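Local atomic coordinates of protein (endonuclease) (Salmonella typhimurium, PDB entry 1BYR), a protein that belongs to the PLD-like family and folds as an alpha/beta domain around a mixed beta-sheet, with two copies forming the assembly. Residues A[66-69]-A[70-74]; A[41-44]-A[45-48]; A[113-117]-A[118-122]; A[142-145]-A[146-149]. All coordinates share one frame; numbering follows the deposited sequence.

Contact 1: A[66-69]-A[70-74]; sequences TGRA and SIAAM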
ATOM      1  N   THR A  66     -20.098   3.089  -1.804  1.00  8.42           N
ATOM      2  CA  THR A  66     -21.521   3.276  -2.057  1.00 10.24           C
ATOM      3  C   THR A  66     -21.827   3.259  -3.558  1.00  9.24           C
ATOM      4  O   THR A  66     -22.960   3.458  -3.972  1.00 10.39           O
ATOM      5  CB  THR A  66     -22.030   4.579  -1.442  1.00  9.70           C
ATOM      6  OG1 THR A  66     -21.447   5.697  -2.129  1.00  8.26           O
ATOM      7  CG2 THR A  66     -21.666   4.627   0.023  1.00  7.93           C
ATOM      8  N   GLY A  67     -20.805   3.033  -4.373  1.00  9.16           N
ATOM      9  CA  GLY A  67     -21.016   2.970  -5.809  1.00 10.87           C
ATOM     10  C   GLY A  67     -21.661   1.643  -6.209  1.00 12.31           C
ATOM     11  O   GLY A  67     -21.625   0.668  -5.447  1.00 11.61           O
ATOM     12  N   ARG A  68     -22.238   1.584  -7.404  1.00 12.93           N
ATOM     13  CA  ARG A  68     -22.908   0.369  -7.859  1.00 11.65           C
ATOM     14  C   ARG A  68     -22.047  -0.895  -7.797  1.00 11.23           C
ATOM     15  O   ARG A  68     -22.495  -1.939  -7.305  1.00 11.77           O
ATOM     16  CB  ARG A  68     -23.427   0.563  -9.289  1.00 14.37           C
ATOM     17  CG  ARG A  68     -24.261  -0.608  -9.786  1.00 16.73           C
ATOM     18  CD  ARG A  68     -25.691  -0.514  -9.274  1.00 21.96           C
ATOM     19  NE  ARG A  68     -26.455  -1.752  -9.453  1.00 22.54           N
ATOM     20  CZ  ARG A  68     -26.238  -2.880  -8.780  1.00 24.29           C
ATOM     21  NH1 ARG A  68     -25.272  -2.947  -7.873  1.00 22.17           N
ATOM     22  NH2 ARG A  68     -27.011  -3.935  -9.001  1.00 25.51           N
ATOM     23  N   ALA A  69     -20.818  -0.812  -8.293  1.00  8.99           N
ATOM     24  CA  ALA A  69     -19.930  -1.963  -8.278  1.00  9.64           C
ATOM     25  C   ALA A  69     -19.640  -2.396  -6.834  1.00 10.04           C
ATOM     26  O   ALA A  69     -19.569  -3.600  -6.531  1.00  8.41           O
ATOM     27  CB  ALA A  69     -18.643  -1.631  -9.010  1.00  9.17           C
ATOM     28  N   SER A  70     -19.492  -1.418  -5.937  1.00  9.35           N
ATOM     29  CA  SER A  70     -19.234  -1.723  -4.535  1.00  9.20           C
ATOM     30  C   SER A  70     -20.408  -2.522  -3.970  1.00  9.58           C
ATOM     31  O   SER A  70     -20.215  -3.557  -3.326  1.00 10.20           O
ATOM     32  CB  SER A  70     -19.041  -0.441  -3.714  1.00  8.47           C
ATOM     33  OG  SER A  70     -17.793   0.152  -4.011  1.00  7.71           O
ATOM     34  N   ILE A  71     -21.622  -2.049  -4.220  1.00  7.93           N
ATOM     35  CA  ILE A  71     -22.813  -2.738  -3.726  1.00  8.80           C
ATOM     36  C   ILE A  71     -22.943  -4.174  -4.271  1.00  8.37           C
ATOM     37  O   ILE A  71     -23.265  -5.107  -3.530  1.00  7.58           O
ATOM     38  CB  ILE A  71     -24.075  -1.907  -4.040  1.00  6.58           C
ATOM     39  CG1 ILE A  71     -24.083  -0.678  -3.117  1.00  7.42           C
ATOM     40  CG2 ILE A  71     -25.327  -2.752  -3.849  1.00  7.78           C
ATOM     41  CD1 ILE A  71     -25.029   0.415  -3.561  1.00  7.66           C
ATOM     42  N   ALA A  72     -22.667  -4.353  -5.560  1.00  9.08           N
ATOM     43  CA  ALA A  72     -22.716  -5.673  -6.181  1.00  8.38           C
ATOM     44  C   ALA A  72     -21.752  -6.635  -5.468  1.00  8.03           C
ATOM     45  O   ALA A  72     -22.117  -7.766  -5.161  1.00  7.94           O
ATOM     46  CB  ALA A  72     -22.351  -5.566  -7.664  1.00  8.26           C
ATOM     47  N   ALA A  73     -20.535  -6.187  -5.181  1.00  6.82           N
ATOM     48  CA  ALA A  73     -19.563  -7.045  -4.503  1.00  6.15           C
ATOM     49  C   ALA A  73     -19.958  -7.329  -3.063  1.00  7.19           C
ATOM     50  O   ALA A  73     -19.850  -8.459  -2.586  1.00  7.85           O
ATOM     51  CB  ALA A  73     -18.167  -6.400  -4.544  1.00  6.64           C
ATOM     52  N   MET A  74     -20.398  -6.293  -2.361  1.00  8.54           N
ATOM     53  CA  MET A  74     -20.822  -6.439  -0.976  1.00  8.52           C
ATOM     54  C   MET A  74     -21.994  -7.410  -0.901  1.00  8.49           C
ATOM     55  O   MET A  74     -22.021  -8.269  -0.022  1.00  9.16           O
ATOM     56  CB  MET A  74     -21.211  -5.072  -0.382  1.00 10.88           C
ATOM     57  CG  MET A  74     -20.021  -4.072  -0.254  1.00  6.73           C
ATOM     58  SD  MET A  74     -20.500  -2.308  -0.235  1.00  7.31           S
ATOM     59  CE  MET A  74     -21.100  -2.127   1.428  1.00  4.89           C
TER
HETATM   60  O   HOH W   1     -18.003   3.239  -4.562  1.00 16.30           O

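Contact 2: A[41-44]-A[45-48]; sequences DIMK and ALVA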
ATOM      1  N   ASP A  41     -13.150 -10.519  -9.804  1.00  7.32           N
ATOM      2  CA  ASP A  41     -12.187 -11.612  -9.683  1.00  6.46           C
ATOM      3  C   ASP A  41     -11.797 -11.877  -8.221  1.00  8.10           C
ATOM      4  O   ASP A  41     -11.673 -13.031  -7.797  1.00  8.99           O
ATOM      5  CB  ASP A  41     -10.939 -11.287 -10.490  1.00  6.99           C
ATOM      6  CG  ASP A  41     -10.140 -10.155  -9.887  1.00  6.78           C
ATOM      7  OD1 ASP A  41     -10.641  -9.011  -9.872  1.00  6.08           O
ATOM      8  OD2 ASP A  41      -9.011 -10.410  -9.420  1.00  7.01           O
ATOM      9  N   ILE A  42     -11.598 -10.801  -7.461  1.00  7.94           N
ATOM     10  CA  ILE A  42     -11.242 -10.888  -6.046  1.00  8.26           C
ATOM     11  C   ILE A  42     -12.412 -11.490  -5.248  1.00  8.32           C
ATOM     12  O   ILE A  42     -12.218 -12.351  -4.368  1.00  8.34           O
ATOM     13  CB  ILE A  42     -10.907  -9.469  -5.467  1.00 10.43           C
ATOM     14  CG1 ILE A  42      -9.725  -8.861  -6.237  1.00 11.77           C
ATOM     15  CG2 ILE A  42     -10.540  -9.559  -3.977  1.00  8.01           C
ATOM     16  CD1 ILE A  42      -8.446  -9.639  -6.104  1.00 11.53           C
ATOM     17  N   MET A  43     -13.627 -11.033  -5.541  1.00  8.57           N
ATOM     18  CA  MET A  43     -14.819 -11.540  -4.851  1.00  7.89           C
ATOM     19  C   MET A  43     -15.021 -13.027  -5.111  1.00  7.71           C
ATOM     20  O   MET A  43     -15.291 -13.794  -4.187  1.00 10.31           O
ATOM     21  CB  MET A  43     -16.061 -10.764  -5.292  1.00  8.68           C
ATOM     22  CG  MET A  43     -15.901  -9.233  -5.191  1.00  9.86           C
ATOM     23  SD  MET A  43     -15.316  -8.650  -3.559  1.00 10.87           S
ATOM     24  CE  MET A  43     -14.520  -7.060  -4.058  1.00 11.07           C
ATOM     25  N   LYS A  44     -14.871 -13.444  -6.361  1.00  7.86           N
ATOM     26  CA  LYS A  44     -15.036 -14.847  -6.717  1.00  8.17           C
ATOM     27  C   LYS A  44     -14.049 -15.701  -5.966  1.00  9.92           C
ATOM     28  O   LYS A  44     -14.386 -16.803  -5.510  1.00  9.15           O
ATOM     29  CB  LYS A  44     -14.832 -15.048  -8.209  1.00  8.38           C
ATOM     30  CG  LYS A  44     -16.034 -14.643  -9.038  1.00 11.21           C
ATOM     31  CD  LYS A  44     -15.746 -14.818 -10.508  1.00 12.88           C
ATOM     32  CE  LYS A  44     -16.460 -13.766 -11.308  1.00 14.95           C
ATOM     33  NZ  LYS A  44     -16.869 -14.353 -12.607  1.00 20.51           N
ATOM     34  N   ALA A  45     -12.820 -15.200  -5.840  1.00  9.15           N
ATOM     35  CA  ALA A  45     -11.773 -15.919  -5.124  1.00  9.44           C
ATOM     36  C   ALA A  45     -12.062 -16.020  -3.620  1.00  8.52           C
ATOM     37  O   ALA A  45     -11.824 -17.061  -3.007  1.00  8.62           O
ATOM     38  CB  ALA A  45     -10.403 -15.244  -5.359  1.00  6.98           C
ATOM     39  N   LEU A  46     -12.578 -14.947  -3.025  1.00  8.77           N
ATOM     40  CA  LEU A  46     -12.894 -14.952  -1.603  1.00  8.01           C
ATOM     41  C   LEU A  46     -14.007 -15.960  -1.306  1.00  7.83           C
ATOM     42  O   LEU A  46     -13.915 -16.742  -0.356  1.00  5.83           O
ATOM     43  CB  LEU A  46     -13.304 -13.546  -1.133  1.00  6.45           C
ATOM     44  CG  LEU A  46     -12.167 -12.516  -1.098  1.00  7.42           C
ATOM     45  CD1 LEU A  46     -12.747 -11.091  -1.111  1.00  5.25           C
ATOM     46  CD2 LEU A  46     -11.304 -12.754   0.133  1.00  2.37           C
ATOM     47  N   VAL A  47     -15.052 -15.964  -2.129  1.00 10.28           N
ATOM     48  CA  VAL A  47     -16.145 -16.909  -1.922  1.00 14.61           C
ATOM     49  C   VAL A  47     -15.694 -18.345  -2.200  1.00 14.52           C
ATOM     50  O   VAL A  47     -16.203 -19.287  -1.590  1.00 15.75           O
ATOM     51  CB  VAL A  47     -17.373 -16.551  -2.793  1.00 14.93           C
ATOM     52  CG1 VAL A  47     -17.647 -15.050  -2.727  1.00 15.80           C
ATOM     53  CG2 VAL A  47     -17.142 -16.987  -4.212  1.00 20.52           C
ATOM     54  N   ALA A  48     -14.736 -18.530  -3.101  1.00 13.50           N
ATOM     55  CA  ALA A  48     -14.240 -19.885  -3.354  1.00 13.25           C
ATOM     56  C   ALA A  48     -13.495 -20.337  -2.103  1.00 13.83           C
ATOM     57  O   ALA A  48     -13.487 -21.521  -1.765  1.00 12.80           O
ATOM     58  CB  ALA A  48     -13.309 -19.922  -4.554  1.00 13.08           C
TER

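Contact 3: A[113-117]-A[118-122]; sequences TKAAE and TKNSE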
ATOM      1  N   THR A 113      -9.749  -3.444  -6.854  1.00  7.21           N
ATOM      2  CA  THR A 113     -10.554  -2.917  -7.933  1.00  7.54           C
ATOM      3  C   THR A 113      -9.966  -3.276  -9.271  1.00  8.84           C
ATOM      4  O   THR A 113      -8.811  -3.685  -9.390  1.00  8.02           O
ATOM      5  CB  THR A 113     -10.600  -1.381  -7.906  1.00  9.51           C
ATOM      6  OG1 THR A 113      -9.297  -0.873  -8.249  1.00  9.07           O
ATOM      7  CG2 THR A 113     -10.999  -0.880  -6.534  1.00  6.91           C
ATOM      8  N   LYS A 114     -10.801  -3.070 -10.277  1.00  8.58           N
ATOM      9  CA  LYS A 114     -10.461  -3.306 -11.678  1.00 12.59           C
ATOM     10  C   LYS A 114      -9.337  -2.315 -12.115  1.00 13.09           C
ATOM     11  O   LYS A 114      -8.320  -2.709 -12.729  1.00 11.90           O
ATOM     12  CB  LYS A 114     -11.730  -3.106 -12.539  1.00 15.56           C
ATOM     13  CG  LYS A 114     -13.097  -3.307 -11.777  1.00 21.64           C
ATOM     14  CD  LYS A 114     -13.350  -2.303 -10.597  1.00 17.25           C
ATOM     15  CE  LYS A 114     -13.549  -0.838 -11.006  1.00 18.60           C
ATOM     16  NZ  LYS A 114     -12.290  -0.018 -10.904  1.00 12.72           N
ATOM     17  N   ALA A 115      -9.509  -1.039 -11.778  1.00 10.61           N
ATOM     18  CA  ALA A 115      -8.518  -0.025 -12.131  1.00  8.21           C
ATOM     19  C   ALA A 115      -7.159  -0.399 -11.537  1.00  8.71           C
ATOM     20  O   ALA A 115      -6.126  -0.224 -12.176  1.00  9.04           O
ATOM     21  CB  ALA A 115      -8.967   1.338 -11.635  1.00  4.76           C
ATOM     22  N   ALA A 116      -7.166  -0.940 -10.322  1.00  7.60           N
ATOM     23  CA  ALA A 116      -5.927  -1.350  -9.657  1.00  7.67           C
ATOM     24  C   ALA A 116      -5.227  -2.525 -10.351  1.00  8.11           C
ATOM     25  O   ALA A 116      -3.993  -2.647 -10.323  1.00  7.90           O
ATOM     26  CB  ALA A 116      -6.223  -1.727  -8.216  1.00  7.57           C
ATOM     27  N   GLU A 117      -6.026  -3.396 -10.958  1.00  7.37           N
ATOM     28  CA  GLU A 117      -5.519  -4.583 -11.645  1.00  8.86           C
ATOM     29  C   GLU A 117      -5.020  -4.360 -13.062  1.00  9.15           C
ATOM     30  O   GLU A 117      -4.033  -4.959 -13.490  1.00  8.03           O
ATOM     31  CB  GLU A 117      -6.621  -5.657 -11.732  1.00  7.92           C
ATOM     32  CG  GLU A 117      -7.323  -5.968 -10.414  1.00  9.64           C
ATOM     33  CD  GLU A 117      -8.400  -7.058 -10.531  1.00  9.41           C
ATOM     34  OE1 GLU A 117      -9.224  -7.002 -11.469  1.00  8.63           O
ATOM     35  OE2 GLU A 117      -8.422  -7.967  -9.671  1.00  8.27           O
ATOM     36  N   THR A 118      -5.694  -3.459 -13.755  1.00  9.60           N
ATOM     37  CA  THR A 118      -5.440  -3.247 -15.170  1.00 13.20           C
ATOM     38  C   THR A 118      -5.009  -1.872 -15.699  1.00 12.85           C
ATOM     39  O   THR A 118      -4.561  -1.763 -16.839  1.00 12.71           O
ATOM     40  CB  THR A 118      -6.735  -3.697 -15.908  1.00 13.56           C
ATOM     41  OG1 THR A 118      -6.597  -5.054 -16.347  1.00 16.97           O
ATOM     42  CG2 THR A 118      -7.074  -2.770 -17.032  1.00 15.76           C
ATOM     43  N   LYS A 119      -5.125  -0.831 -14.886  1.00 12.57           N
ATOM     44  CA  LYS A 119      -4.790   0.517 -15.372  1.00 13.15           C
ATOM     45  C   LYS A 119      -3.699   1.284 -14.618  1.00 11.03           C
ATOM     46  O   LYS A 119      -2.807   1.859 -15.230  1.00 10.36           O
ATOM     47  CB  LYS A 119      -6.058   1.387 -15.391  1.00 15.10           C
ATOM     48  CG  LYS A 119      -7.320   0.689 -15.909  1.00 18.18           C
ATOM     49  CD  LYS A 119      -7.567   1.004 -17.376  1.00 22.14           C
ATOM     50  CE  LYS A 119      -8.618   0.067 -17.995  1.00 23.87           C
ATOM     51  NZ  LYS A 119      -9.946   0.139 -17.297  1.00 23.11           N
ATOM     52  N   ASN A 120      -3.801   1.310 -13.293  1.00  9.81           N
ATOM     53  CA  ASN A 120      -2.849   2.038 -12.465  1.00  8.72           C
ATOM     54  C   ASN A 120      -1.514   1.346 -12.282  1.00  8.17           C
ATOM     55  O   ASN A 120      -1.376   0.145 -12.517  1.00  6.21           O
ATOM     56  CB  ASN A 120      -3.446   2.251 -11.082  1.00  6.89           C
ATOM     57  CG  ASN A 120      -4.718   3.066 -11.120  1.00  7.84           C
ATOM     58  OD1 ASN A 120      -4.991   3.777 -12.080  1.00  5.93           O
ATOM     59  ND2 ASN A 120      -5.509   2.960 -10.067  1.00  9.88           N
ATOM     60  N   SER A 121      -0.517   2.126 -11.876  1.00  6.93           N
ATOM     61  CA  SER A 121       0.767   1.537 -11.542  1.00  7.33           C
ATOM     62  C   SER A 121       0.560   1.239 -10.057  1.00  6.36           C
ATOM     63  O   SER A 121       0.102   2.105  -9.283  1.00  5.28           O
ATOM     64  CB  SER A 121       1.920   2.525 -11.724  1.00  6.44           C
ATOM     65  OG  SER A 121       3.130   1.918 -11.311  1.00  5.61           O
ATOM     66  N   GLU A 122       0.830  -0.005  -9.668  1.00  6.60           N
ATOM     67  CA  GLU A 122       0.660  -0.445  -8.286  1.00  6.96           C
ATOM     68  C   GLU A 122       1.688  -1.499  -7.971  1.00  7.27           C
ATOM     69  O   GLU A 122       2.368  -2.015  -8.848  1.00  5.86           O
ATOM     70  CB  GLU A 122      -0.710  -1.121  -8.053  1.00  7.25           C
ATOM     71  CG  GLU A 122      -1.911  -0.451  -8.653  1.00  6.17           C
ATOM     72  CD  GLU A 122      -2.567   0.516  -7.708  1.00  6.20           C
ATOM     73  OE1 GLU A 122      -2.000   0.773  -6.630  1.00  7.34           O
ATOM     74  OE2 GLU A 122      -3.654   1.019  -8.048  1.00  6.48           O
TER

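Contact 4: A[142-145]-A[146-149]; sequences QDRW and NQGR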
ATOM      1  N   GLN A 142      -8.586  -6.297  13.715  1.00  9.56           N
ATOM      2  CA  GLN A 142      -9.565  -6.470  14.783  1.00  9.34           C
ATOM      3  C   GLN A 142     -10.122  -5.157  15.314  1.00 10.35           C
ATOM      4  O   GLN A 142     -11.325  -5.035  15.584  1.00 10.54           O
ATOM      5  CB  GLN A 142      -8.929  -7.254  15.921  1.00  9.89           C
ATOM      6  CG  GLN A 142      -9.920  -7.730  16.942  1.00 13.19           C
ATOM      7  CD  GLN A 142     -10.843  -8.771  16.384  1.00 15.98           C
ATOM      8  OE1 GLN A 142     -12.062  -8.623  16.398  1.00 18.32           O
ATOM      9  NE2 GLN A 142     -10.274  -9.845  15.868  1.00 15.62           N
ATOM     10  N   ASP A 143      -9.242  -4.172  15.473  1.00  9.69           N
ATOM     11  CA  ASP A 143      -9.654  -2.864  15.961  1.00  8.93           C
ATOM     12  C   ASP A 143     -10.618  -2.180  14.993  1.00  7.45           C
ATOM     13  O   ASP A 143     -11.588  -1.556  15.407  1.00  6.70           O
ATOM     14  CB  ASP A 143      -8.427  -1.973  16.176  1.00 11.16           C
ATOM     15  CG  ASP A 143      -8.801  -0.623  16.712  1.00 11.60           C
ATOM     16  OD1 ASP A 143      -9.013  -0.528  17.936  1.00 12.01           O
ATOM     17  OD2 ASP A 143      -8.899   0.331  15.913  1.00 11.74           O
ATOM     18  N   ARG A 144     -10.347  -2.291  13.697  1.00  6.52           N
ATOM     19  CA  ARG A 144     -11.203  -1.685  12.681  1.00  4.19           C
ATOM     20  C   ARG A 144     -12.510  -2.457  12.553  1.00  6.28           C
ATOM     21  O   ARG A 144     -13.568  -1.865  12.411  1.00  7.08           O
ATOM     22  CB  ARG A 144     -10.478  -1.664  11.335  1.00  4.70           C
ATOM     23  CG  ARG A 144      -9.528  -0.450  11.116  1.00  5.06           C
ATOM     24  CD  ARG A 144      -8.719  -0.065  12.361  1.00  4.21           C
ATOM     25  NE  ARG A 144      -7.673   0.917  12.045  1.00  4.85           N
ATOM     26  CZ  ARG A 144      -6.814   1.427  12.928  1.00  6.00           C
ATOM     27  NH1 ARG A 144      -6.866   1.062  14.201  1.00  2.00           N
ATOM     28  NH2 ARG A 144      -5.873   2.276  12.525  1.00  3.85           N
ATOM     29  N   TRP A 145     -12.434  -3.784  12.605  1.00  7.20           N
ATOM     30  CA  TRP A 145     -13.629  -4.633  12.526  1.00  9.81           C
ATOM     31  C   TRP A 145     -14.586  -4.344  13.691  1.00  9.62           C
ATOM     32  O   TRP A 145     -15.791  -4.154  13.499  1.00  8.94           O
ATOM     33  CB  TRP A 145     -13.212  -6.109  12.544  1.00  8.80           C
ATOM     34  CG  TRP A 145     -14.332  -7.081  12.799  1.00 11.28           C
ATOM     35  CD1 TRP A 145     -14.703  -7.605  14.010  1.00 13.40           C
ATOM     36  CD2 TRP A 145     -15.206  -7.672  11.829  1.00 10.36           C
ATOM     37  NE1 TRP A 145     -15.745  -8.477  13.849  1.00 13.61           N
ATOM     38  CE2 TRP A 145     -16.076  -8.534  12.520  1.00 12.69           C
ATOM     39  CE3 TRP A 145     -15.332  -7.550  10.442  1.00  9.65           C
ATOM     40  CZ2 TRP A 145     -17.067  -9.281  11.869  1.00 11.86           C
ATOM     41  CZ3 TRP A 145     -16.321  -8.293   9.797  1.00 12.20           C
ATOM     42  CH2 TRP A 145     -17.172  -9.146  10.509  1.00 11.92           C
ATOM     43  N   ASN A 146     -14.033  -4.289  14.896  1.00 12.13           N
ATOM     44  CA  ASN A 146     -14.821  -4.041  16.097  1.00 14.60           C
ATOM     45  C   ASN A 146     -15.671  -2.778  16.082  1.00 16.31           C
ATOM     46  O   ASN A 146     -16.647  -2.689  16.820  1.00 19.11           O
ATOM     47  CB  ASN A 146     -13.909  -4.045  17.327  1.00 14.55           C
ATOM     48  CG  ASN A 146     -13.381  -5.442  17.642  1.00 16.86           C
ATOM     49  OD1 ASN A 146     -13.851  -6.425  17.084  1.00 15.64           O
ATOM     50  ND2 ASN A 146     -12.408  -5.518  18.535  1.00 18.07           N
ATOM     51  N   GLN A 147     -15.323  -1.800  15.254  1.00 15.38           N
ATOM     52  CA  GLN A 147     -16.133  -0.592  15.203  1.00 16.59           C
ATOM     53  C   GLN A 147     -16.848  -0.466  13.867  1.00 16.93           C
ATOM     54  O   GLN A 147     -17.215   0.639  13.438  1.00 16.57           O
ATOM     55  CB  GLN A 147     -15.277   0.649  15.454  1.00 18.72           C
ATOM     56  CG  GLN A 147     -14.096   0.790  14.553  1.00 16.64           C
ATOM     57  CD  GLN A 147     -13.080   1.725  15.135  1.00 20.03           C
ATOM     58  OE1 GLN A 147     -13.387   2.867  15.487  1.00 20.25           O
ATOM     59  NE2 GLN A 147     -11.856   1.258  15.252  1.00 20.80           N
ATOM     60  N   GLY A 148     -17.035  -1.605  13.206  1.00 14.59           N
ATOM     61  CA  GLY A 148     -17.710  -1.616  11.924  1.00 14.79           C
ATOM     62  C   GLY A 148     -19.177  -1.961  12.065  1.00 15.48           C
ATOM     63  O   GLY A 148     -19.637  -2.365  13.144  1.00 14.55           O
ATOM     64  N   ARG A 149     -19.917  -1.808  10.971  1.00 14.68           N
ATOM     65  CA  ARG A 149     -21.351  -2.096  10.940  1.00 16.14           C
ATOM     66  C   ARG A 149     -21.582  -3.302  10.030  1.00 13.78           C
ATOM     67  O   ARG A 149     -21.115  -3.331   8.899  1.00 14.00           O
ATOM     68  CB  ARG A 149     -22.104  -0.881  10.376  1.00 19.59           C
ATOM     69  CG  ARG A 149     -23.483  -0.630  10.968  1.00 25.40           C
ATOM     70  CD  ARG A 149     -23.735   0.869  11.069  1.00 31.05           C
ATOM     71  NE  ARG A 149     -23.570   1.377  12.433  1.00 34.35           N
ATOM     72  CZ  ARG A 149     -23.535   2.669  12.759  1.00 34.30           C
ATOM     73  NH1 ARG A 149     -23.637   3.593  11.821  1.00 34.46           N
ATOM     74  NH2 ARG A 149     -23.392   3.035  14.029  1.00 33.76           N
TER

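Contact 1: A[66-69]-A[70-74]
Gly67, Arg68 and Ala69 pass their carbonyls to the amides of Ile71, Ala72 and Ala73, which makes the first turn of helix 68-79. The bond from Ile71 N to Gly67 O is 3.0 Å long and close to straight. Gly67 holds the N-cap position and brings no capping side chain. A water bridges Gly67 N and Ser70 OG across the first turn. It accepts from Gly67 N at 2.8 Å and donates to Ser70 OG at 3.1 Å. Ser70 OG lies beside its own backbone N (chi1 -73°), turned back to the helix start, where it also bonds Asn65 OD1. Ile71 has its CG1 branch on the Gly67 side, and its CD1 comes within 3.7 Å of Thr66 O. Its CG2 branch meets Arg68 NH1 obliquely at 4.0 Å. The Arg68 chain bends at chi2 (81°), and its guanidinium is laid along the helix. Its edge, through NH1, faces Ala72 N at 3.8 Å. Ala69 and Ser70 pack on Thr38, and Met74 reaches Leu84 and Thr86. This is a water-bridged helix N-terminus in a beta-alpha-beta crossover, between strands 55-61 and 84-87.

Contact 2: A[41-44]-A[45-48]
Ile42 O takes the amide of Leu46 in a bond of 2.9 Å from Leu46 N. Val47 N gives an almost straight bond to Met43 O, 170° at the hydrogen, with a length of 3.0 Å. Ala45 N to Asp41 O and Ala48 N to Lys44 O complete the four successive i to i+4 bonds, and both are more bent. Every main-chain carbonyl of 41-44 is thus used inside helix 40-51. The side chains then lie against this ladder. Leu46 has CG beside its backbone N (chi1 -70°), which puts CG 3.3 Å from Ile42 O. From there its CD1 crosses the side chain of Ile42 at a slant and touches Ile42 CG2 at 3.9 Å. The same methyl lies more loosely by the sulfur of Met43, with CD1 to Met43 SD at 4.3 Å. Val47 packs tightly on the turn below. Its CG2 is 3.1 Å from Lys44 O, and its CG1 lies close to the carbonyl of Met43. Ala45 CB sits over Asp41 O at 3.5 Å. The helix has neighbours on several faces. Ile42 and Leu46 lie on Met32 of strand 29-34. Ala45 meets Leu20 and Ile23 of helix 14-25. Met43 and Val47 meet helix 68-79, where both touch Tyr76. The helix is the crossover between the parallel strands 29-34 and 55-61.

Contact 3: A[113-117]-A[118-122]
Ala115 O is gripped by two amides, Lys119 N and Asn120 N, each at 3.0 Å. They arrive from opposite faces of the carbonyl plane. The bond from Asn120 N is nearly straight (174°), while that from Lys119 N is more bent. The bond from Asn120 N spans i to i+5, so the chain widens as it leaves the helix. One residue earlier, Thr118 N bonds Lys114 O at 2.9 Å. The other end of this short helix, 114-118, is closed by Thr113 at the N-cap, whose OG1 accepts from Ala116 N at 3.0 Å. The PLD-like domain uses the helix to lead into strand 122-128. Asn120 has CG beside its backbone N (chi1 -61°), and its amide comes back over the carbonyl of Ala115. Asn120 ND2 also makes a weak bond to Glu122 OE2 at 3.4 Å. Glu122 CG lies 3.5 Å from Ala116 O. The bend at chi2 (-92°) then brings Glu122 OE2 to 3.8 Å from Ala116 CB. Its other oxygen, OE1, is held by Ser109 OG and by His94 ND1 of the second subunit. Ser121 OG bonds Asp95 and Arg144 of that subunit, and Lys119 packs on its Pro91.

Contact 4: A[142-145]-A[146-149]
Gln147 turns back from the helix end onto Asp143 and Arg144. Its CB is still 4.3 Å from Arg144 O. With chi1 at 55°, CG sits between the backbone N and the carbonyl carbon, and so faces the last turn. There CG lies 3.5 Å from both Arg144 O and Asp143 O. CD follows at 3.6 Å from Asp143 O. NE2 then donates to that same Asp143 O at 2.8 Å, coming from above the carbonyl plane (51° out of it). OE1 is bound by Asn89 ND2, so both ends of the amide are fixed. The amide is turned almost perpendicular to the carboxylate of Asp143. That carboxylate is engaged by its neighbour, with Arg144 NH1 in a salt bridge to Asp143 OD2 at 2.8 Å. NH1 also pairs with Glu12 of the second subunit. The main chain closes the helix in stages. Asn146 N still bonds Gln142 O at 2.9 Å, in the i to i+4 manner. Gly148 N instead reaches Trp145 O at 2.9 Å, an i to i+3 bond, and Arg85 NH1 bonds the same oxygen. The tryptophan ring stacks on Trp141. These features mark a helix C-terminus that winds tighter, with a side-chain amide folded back to bond a carbonyl of the last turn, where helix 131-146 hands over to the edge strand 149-150.

How the contacts relate
Along the chain the order is contact 2, contact 1, contact 3, contact 4. Contacts 2 and 1 lie on successive crossover helices, 40-51 and 68-79, with centres about 15 Å apart. They touch where Ala73 CB meets Met43 CG at 3.7 Å. Contact 3, about 17 Å from each by centres, reaches contact 2 through Asp41 OD1 and Glu117 OE2, 2.5 Å apart. So close an approach suggests that a proton may be shared there. Glu117 also has a salt bridge to Arg16. Contact 4 lies on the opposite side of the chain's centre from contact 3, about 27 Å away. Yet Ser121 of one subunit bonds Arg144 of the other, so the dimer joins these two ends.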